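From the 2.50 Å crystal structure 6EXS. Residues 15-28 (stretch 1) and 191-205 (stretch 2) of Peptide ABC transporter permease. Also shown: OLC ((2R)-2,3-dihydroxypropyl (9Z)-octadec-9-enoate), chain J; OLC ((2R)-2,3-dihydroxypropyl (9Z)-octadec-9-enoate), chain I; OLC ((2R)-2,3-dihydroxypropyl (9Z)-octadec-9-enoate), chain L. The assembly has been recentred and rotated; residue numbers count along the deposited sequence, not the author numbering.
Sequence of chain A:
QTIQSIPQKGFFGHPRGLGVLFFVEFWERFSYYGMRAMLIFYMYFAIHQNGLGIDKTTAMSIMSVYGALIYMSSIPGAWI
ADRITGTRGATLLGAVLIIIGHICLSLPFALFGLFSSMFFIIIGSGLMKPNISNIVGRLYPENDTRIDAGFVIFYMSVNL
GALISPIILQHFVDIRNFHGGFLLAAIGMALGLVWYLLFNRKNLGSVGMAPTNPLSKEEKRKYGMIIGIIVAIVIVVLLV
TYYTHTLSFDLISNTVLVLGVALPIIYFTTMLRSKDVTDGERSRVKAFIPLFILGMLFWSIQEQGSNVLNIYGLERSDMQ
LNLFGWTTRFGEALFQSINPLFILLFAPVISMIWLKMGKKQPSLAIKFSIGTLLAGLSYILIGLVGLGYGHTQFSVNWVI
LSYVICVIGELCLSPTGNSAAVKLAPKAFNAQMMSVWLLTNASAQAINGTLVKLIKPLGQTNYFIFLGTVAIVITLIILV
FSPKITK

Stretch 1, residues 15-28: PRGLGVLFFVEFWE
Stretch 2 191-205: LGLVWYLLFNRKNLG

Residues 16-28 and 191-204 are helical and run nearly antiparallel: their axes approach to 8.1 Å with a signed crossing angle of -161°. Register is set by two CA-CA pairs, Gly17-Asn203 at 4.8 Å and Val24-Gly192 at 4.3 Å. The second helix kinks where the N atoms of Arg201 and Lys202 lack bonds to the preceding turn; Gly205, at phi 50°, leaves it.

Glycines permit the close approach. An ideal CB on Gly17 would lie 2.8 Å from Leu204 CD2, a clash, and one on Gly192 only 3.2 Å from Trp27 CB. No direct hydrogen bond crosses the interface, but water 1 accepts from Gly17 N (2.8 Å) and donates to Asn203 O (2.7 Å).

Packing is otherwise largely apolar, within 729 Å² of buried surface. Val20 (chi1 t) points toward the partner and sits as a knob among Trp195, Phe199, Asn200 and Asn203, with Val20 CG2 3.7 Å from Phe199 CB. Phe23 (t, chi2 -81°) stacks face-to-face on the five-membered ring of Trp195 (chi1 -157°, chi2 -101°): centroids 3.8 Å apart, planes at 19°. Slender Val24 (t) places CG2 3.3 Å from Gly192 O and 3.8 Å from Tyr196 CB. Leu21 (m, t) reaches with CD1 to Leu204 CD2 (m, t) at 4.0 Å.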

# COMPACT_ATOMS: atom_id res chain seq x y z
N PRO A 15 -4.67 -25.36 4.00
CA PRO A 15 -3.44 -25.84 4.69
C PRO A 15 -3.17 -25.11 6.00
O PRO A 15 -3.35 -23.89 6.04
CB PRO A 15 -2.35 -25.55 3.66
CG PRO A 15 -3.04 -25.66 2.34
CD PRO A 15 -4.39 -25.04 2.58
N ARG A 16 -2.77 -25.84 7.08
CA ARG A 16 -2.53 -25.27 8.43
C ARG A 16 -1.59 -24.06 8.44
O ARG A 16 -1.73 -23.18 9.30
CB ARG A 16 -2.05 -26.34 9.42
CG ARG A 16 -2.59 -26.12 10.82
CD ARG A 16 -2.11 -27.16 11.82
NE ARG A 16 -2.44 -28.52 11.39
CZ ARG A 16 -3.60 -29.12 11.64
NH1 ARG A 16 -4.54 -28.51 12.34
NH2 ARG A 16 -3.82 -30.35 11.19
N GLY A 17 -0.69 -24.03 7.46
CA GLY A 17 0.26 -22.94 7.23
C GLY A 17 -0.41 -21.61 6.93
O GLY A 17 0.19 -20.57 7.17
N LEU A 18 -1.67 -21.63 6.39
CA LEU A 18 -2.44 -20.41 6.14
C LEU A 18 -2.79 -19.76 7.50
O LEU A 18 -2.74 -18.54 7.61
CB LEU A 18 -3.72 -20.64 5.29
CG LEU A 18 -4.55 -19.37 4.96
CD1 LEU A 18 -3.81 -18.44 4.00
CD2 LEU A 18 -5.90 -19.71 4.41
N GLY A 19 -3.08 -20.60 8.51
CA GLY A 19 -3.37 -20.16 9.87
C GLY A 19 -2.20 -19.47 10.52
O GLY A 19 -2.36 -18.40 11.12
N VAL A 20 -1.00 -20.05 10.35
CA VAL A 20 0.26 -19.50 10.87
C VAL A 20 0.50 -18.13 10.24
O VAL A 20 0.69 -17.17 10.98
CB VAL A 20 1.45 -20.48 10.68
CG1 VAL A 20 2.77 -19.87 11.17
CG2 VAL A 20 1.19 -21.80 11.39
N LEU A 21 0.39 -18.03 8.90
CA LEU A 21 0.65 -16.80 8.14
C LEU A 21 -0.45 -15.74 8.28
O LEU A 21 -0.14 -14.54 8.13
CB LEU A 21 0.98 -17.09 6.68
CG LEU A 21 2.23 -17.97 6.49
CD1 LEU A 21 2.48 -18.26 5.06
CD2 LEU A 21 3.47 -17.39 7.17
N PHE A 22 -1.68 -16.15 8.62
CA PHE A 22 -2.79 -15.23 8.88
C PHE A 22 -2.48 -14.46 10.17
O PHE A 22 -2.58 -13.23 10.17
CB PHE A 22 -4.14 -15.98 8.98
CG PHE A 22 -5.36 -15.11 9.21
CD1 PHE A 22 -5.65 -14.60 10.47
CD2 PHE A 22 -6.25 -14.84 8.17
CE1 PHE A 22 -6.77 -13.80 10.69
CE2 PHE A 22 -7.38 -14.05 8.39
CZ PHE A 22 -7.63 -13.53 9.64
N PHE A 23 -2.06 -15.17 11.25
CA PHE A 23 -1.70 -14.59 12.55
C PHE A 23 -0.49 -13.67 12.40
O PHE A 23 -0.48 -12.58 12.99
CB PHE A 23 -1.40 -15.69 13.58
CG PHE A 23 -1.22 -15.28 15.03
CD1 PHE A 23 -0.01 -14.76 15.48
CD2 PHE A 23 -2.23 -15.48 15.96
CE1 PHE A 23 0.17 -14.44 16.83
CE2 PHE A 23 -2.05 -15.17 17.31
CZ PHE A 23 -0.85 -14.65 17.74
N VAL A 24 0.53 -14.10 11.63
CA VAL A 24 1.76 -13.33 11.36
C VAL A 24 1.42 -12.05 10.58
O VAL A 24 1.82 -10.96 11.01
CB VAL A 24 2.83 -14.20 10.65
CG1 VAL A 24 4.00 -13.36 10.15
CG2 VAL A 24 3.33 -15.32 11.56
N GLU A 25 0.66 -12.17 9.47
CA GLU A 25 0.25 -11.02 8.65
C GLU A 25 -0.64 -10.06 9.45
O GLU A 25 -0.42 -8.85 9.39
CB GLU A 25 -0.44 -11.47 7.35
CG GLU A 25 -0.79 -10.34 6.39
CD GLU A 25 0.33 -9.69 5.60
OE1 GLU A 25 0.01 -8.91 4.68
OE2 GLU A 25 1.52 -9.97 5.88
N PHE A 26 -1.60 -10.58 10.22
CA PHE A 26 -2.47 -9.73 11.05
C PHE A 26 -1.67 -8.73 11.88
O PHE A 26 -2.00 -7.55 11.86
CB PHE A 26 -3.40 -10.56 11.97
CG PHE A 26 -4.14 -9.70 12.97
CD1 PHE A 26 -5.30 -9.03 12.60
CD2 PHE A 26 -3.64 -9.51 14.25
CE1 PHE A 26 -5.97 -8.21 13.51
CE2 PHE A 26 -4.31 -8.67 15.16
CZ PHE A 26 -5.47 -8.02 14.78
N TRP A 27 -0.65 -9.22 12.63
CA TRP A 27 0.18 -8.46 13.56
C TRP A 27 1.16 -7.52 12.88
O TRP A 27 1.46 -6.46 13.45
CB TRP A 27 0.87 -9.39 14.55
CG TRP A 27 -0.09 -9.92 15.59
CD1 TRP A 27 -0.54 -11.20 15.70
CD2 TRP A 27 -0.81 -9.15 16.56
NE1 TRP A 27 -1.47 -11.29 16.70
CE2 TRP A 27 -1.66 -10.05 17.25
CE3 TRP A 27 -0.80 -7.80 16.95
CZ2 TRP A 27 -2.49 -9.64 18.30
CZ3 TRP A 27 -1.63 -7.39 17.99
CH2 TRP A 27 -2.45 -8.30 18.66
N GLU A 28 1.61 -7.84 11.66
CA GLU A 28 2.48 -6.95 10.89
C GLU A 28 1.62 -5.81 10.32
O GLU A 28 2.07 -4.66 10.33
CB GLU A 28 3.22 -7.70 9.77
CG GLU A 28 4.30 -6.86 9.09
CD GLU A 28 3.83 -5.94 7.98
OE1 GLU A 28 4.32 -4.79 7.91
OE2 GLU A 28 2.95 -6.37 7.20
N LEU A 191 4.90 -10.33 18.53
CA LEU A 191 3.96 -11.45 18.67
C LEU A 191 3.83 -12.21 17.37
O LEU A 191 3.81 -13.44 17.39
CB LEU A 191 2.57 -10.99 19.16
CG LEU A 191 2.46 -10.48 20.60
CD1 LEU A 191 0.99 -10.29 20.98
CD2 LEU A 191 3.14 -11.44 21.59
N GLY A 192 3.77 -11.47 16.25
CA GLY A 192 3.72 -12.02 14.91
C GLY A 192 4.97 -12.83 14.63
O GLY A 192 4.87 -13.97 14.18
N LEU A 193 6.16 -12.25 14.95
CA LEU A 193 7.47 -12.91 14.78
C LEU A 193 7.59 -14.19 15.64
O LEU A 193 8.02 -15.22 15.11
CB LEU A 193 8.64 -11.94 15.08
CG LEU A 193 10.06 -12.48 14.83
CD1 LEU A 193 10.40 -12.52 13.36
CD2 LEU A 193 11.11 -11.70 15.58
N VAL A 194 7.19 -14.12 16.92
CA VAL A 194 7.22 -15.25 17.87
C VAL A 194 6.42 -16.45 17.32
O VAL A 194 6.91 -17.58 17.36
CB VAL A 194 6.76 -14.77 19.28
CG1 VAL A 194 6.40 -15.95 20.19
CG2 VAL A 194 7.83 -13.91 19.94
N TRP A 195 5.21 -16.19 16.77
CA TRP A 195 4.30 -17.16 16.18
C TRP A 195 4.92 -17.88 14.97
O TRP A 195 4.82 -19.10 14.89
CB TRP A 195 2.99 -16.48 15.80
CG TRP A 195 1.82 -17.42 15.71
CD1 TRP A 195 1.26 -17.94 14.58
CD2 TRP A 195 1.05 -17.92 16.81
NE1 TRP A 195 0.20 -18.75 14.91
CE2 TRP A 195 0.05 -18.76 16.27
CE3 TRP A 195 1.11 -17.76 18.21
CZ2 TRP A 195 -0.89 -19.42 17.07
CZ3 TRP A 195 0.19 -18.43 19.00
CH2 TRP A 195 -0.80 -19.25 18.44
N TYR A 196 5.58 -17.12 14.06
CA TYR A 196 6.28 -17.68 12.89
C TYR A 196 7.39 -18.60 13.40
O TYR A 196 7.43 -19.76 13.00
CB TYR A 196 6.87 -16.57 11.99
CG TYR A 196 7.66 -17.09 10.81
CD1 TYR A 196 9.02 -17.36 10.92
CD2 TYR A 196 7.05 -17.32 9.58
CE1 TYR A 196 9.75 -17.88 9.85
CE2 TYR A 196 7.77 -17.80 8.48
CZ TYR A 196 9.12 -18.08 8.63
OH TYR A 196 9.83 -18.58 7.56
N LEU A 197 8.27 -18.10 14.30
CA LEU A 197 9.36 -18.90 14.86
C LEU A 197 8.86 -20.20 15.51
O LEU A 197 9.45 -21.26 15.29
CB LEU A 197 10.20 -18.07 15.86
CG LEU A 197 11.03 -16.90 15.29
CD1 LEU A 197 11.62 -16.08 16.40
CD2 LEU A 197 12.15 -17.38 14.39
N LEU A 198 7.76 -20.13 16.26
CA LEU A 198 7.19 -21.30 16.92
C LEU A 198 6.56 -22.33 15.97
O LEU A 198 6.72 -23.54 16.19
CB LEU A 198 6.11 -20.87 17.94
CG LEU A 198 6.56 -20.31 19.28
CD1 LEU A 198 5.38 -19.68 20.02
CD2 LEU A 198 7.24 -21.38 20.13
N PHE A 199 5.82 -21.86 14.94
CA PHE A 199 5.02 -22.75 14.11
C PHE A 199 5.41 -22.92 12.64
O PHE A 199 4.87 -23.83 12.03
CB PHE A 199 3.55 -22.28 14.20
CG PHE A 199 3.05 -22.32 15.63
CD1 PHE A 199 2.86 -23.54 16.28
CD2 PHE A 199 2.83 -21.15 16.33
CE1 PHE A 199 2.44 -23.57 17.62
CE2 PHE A 199 2.40 -21.18 17.66
CZ PHE A 199 2.22 -22.39 18.30
N ASN A 200 6.33 -22.12 12.09
CA ASN A 200 6.69 -22.19 10.67
C ASN A 200 7.22 -23.56 10.17
O ASN A 200 6.80 -23.99 9.11
CB ASN A 200 7.67 -21.07 10.27
CG ASN A 200 9.13 -21.37 10.52
OD1 ASN A 200 9.82 -21.95 9.67
ND2 ASN A 200 9.61 -21.04 11.71
N ARG A 201 8.16 -24.19 10.91
CA ARG A 201 8.86 -25.43 10.53
C ARG A 201 7.94 -26.61 10.12
O ARG A 201 8.10 -27.12 9.02
CB ARG A 201 9.86 -25.87 11.61
CG ARG A 201 11.06 -24.92 11.77
CD ARG A 201 11.90 -25.19 13.02
NE ARG A 201 11.16 -24.90 14.26
CZ ARG A 201 11.38 -25.51 15.42
NH1 ARG A 201 12.32 -26.43 15.53
NH2 ARG A 201 10.65 -25.19 16.48
N LYS A 202 7.00 -27.03 10.98
CA LYS A 202 6.14 -28.18 10.64
C LYS A 202 4.97 -27.84 9.69
O LYS A 202 4.57 -28.70 8.89
CB LYS A 202 5.64 -28.92 11.90
CG LYS A 202 4.78 -28.11 12.87
CD LYS A 202 3.74 -29.00 13.56
CE LYS A 202 2.86 -28.21 14.49
NZ LYS A 202 1.84 -29.07 15.15
N ASN A 203 4.45 -26.60 9.75
CA ASN A 203 3.32 -26.15 8.94
C ASN A 203 3.66 -25.73 7.49
O ASN A 203 2.79 -25.83 6.62
CB ASN A 203 2.58 -25.01 9.65
CG ASN A 203 2.02 -25.39 11.01
OD1 ASN A 203 2.74 -25.78 11.93
ND2 ASN A 203 0.72 -25.25 11.18
N LEU A 204 4.88 -25.24 7.25
CA LEU A 204 5.30 -24.73 5.93
C LEU A 204 6.34 -25.62 5.22
O LEU A 204 6.52 -25.49 4.00
CB LEU A 204 5.79 -23.26 6.02
CG LEU A 204 4.92 -22.26 6.81
CD1 LEU A 204 5.68 -20.97 7.08
CD2 LEU A 204 3.61 -21.96 6.09
N GLY A 205 6.96 -26.52 5.98
CA GLY A 205 7.96 -27.47 5.50
C GLY A 205 9.07 -26.89 4.65
O GLY A 205 9.73 -25.93 5.06
C24 OLC J . 13.82 -20.10 11.88
C6 OLC J . 11.13 -17.98 20.01
C5 OLC J . 11.43 -19.47 20.01
C4 OLC J . 11.81 -20.02 18.65
C3 OLC J . 12.07 -21.52 18.64
C2 OLC J . 11.98 -22.16 17.26
C21 OLC J . 13.75 -21.21 14.15
C1 OLC J . 13.15 -21.89 16.35
C22 OLC J . 12.96 -20.75 12.94
O19 OLC J . 14.30 -22.04 16.66
O25 OLC J . 14.68 -21.06 11.26
O23 OLC J . 12.24 -21.85 12.39
O20 OLC J . 12.74 -21.50 15.14
C9 OLC I . -2.24 -16.52 21.86
C8 OLC I . -1.96 -17.95 22.16
C24 OLC I . 7.11 -25.52 18.96
C7 OLC I . -0.86 -18.14 23.21
C6 OLC I . -0.48 -19.59 23.48
C5 OLC I . 0.61 -20.15 22.57
C4 OLC I . 1.09 -21.53 22.96
C3 OLC I . 2.43 -21.92 22.36
C2 OLC I . 2.83 -23.36 22.67
C21 OLC I . 5.83 -24.80 21.01
C1 OLC I . 4.29 -23.64 22.45
C22 OLC I . 5.77 -25.10 19.52
O19 OLC I . 5.17 -23.22 23.15
O25 OLC I . 7.99 -24.42 18.76
O23 OLC I . 4.82 -26.14 19.31
O20 OLC I . 4.48 -24.42 21.37
C24 OLC L . -13.46 -18.90 7.05
C5 OLC L . -10.86 -14.58 13.71
C4 OLC L . -11.09 -15.49 12.52
C3 OLC L . -9.90 -15.57 11.59
C2 OLC L . -10.06 -16.59 10.46
C21 OLC L . -13.09 -16.78 8.34
C1 OLC L . -11.02 -16.17 9.38
C22 OLC L . -12.93 -17.49 7.01
O19 OLC L . -10.99 -15.11 8.81
O25 OLC L . -13.47 -19.48 5.75
O23 OLC L . -13.62 -16.74 6.01
O20 OLC L . -11.93 -17.13 9.14
O HOH W 1 0.20 -26.11 5.85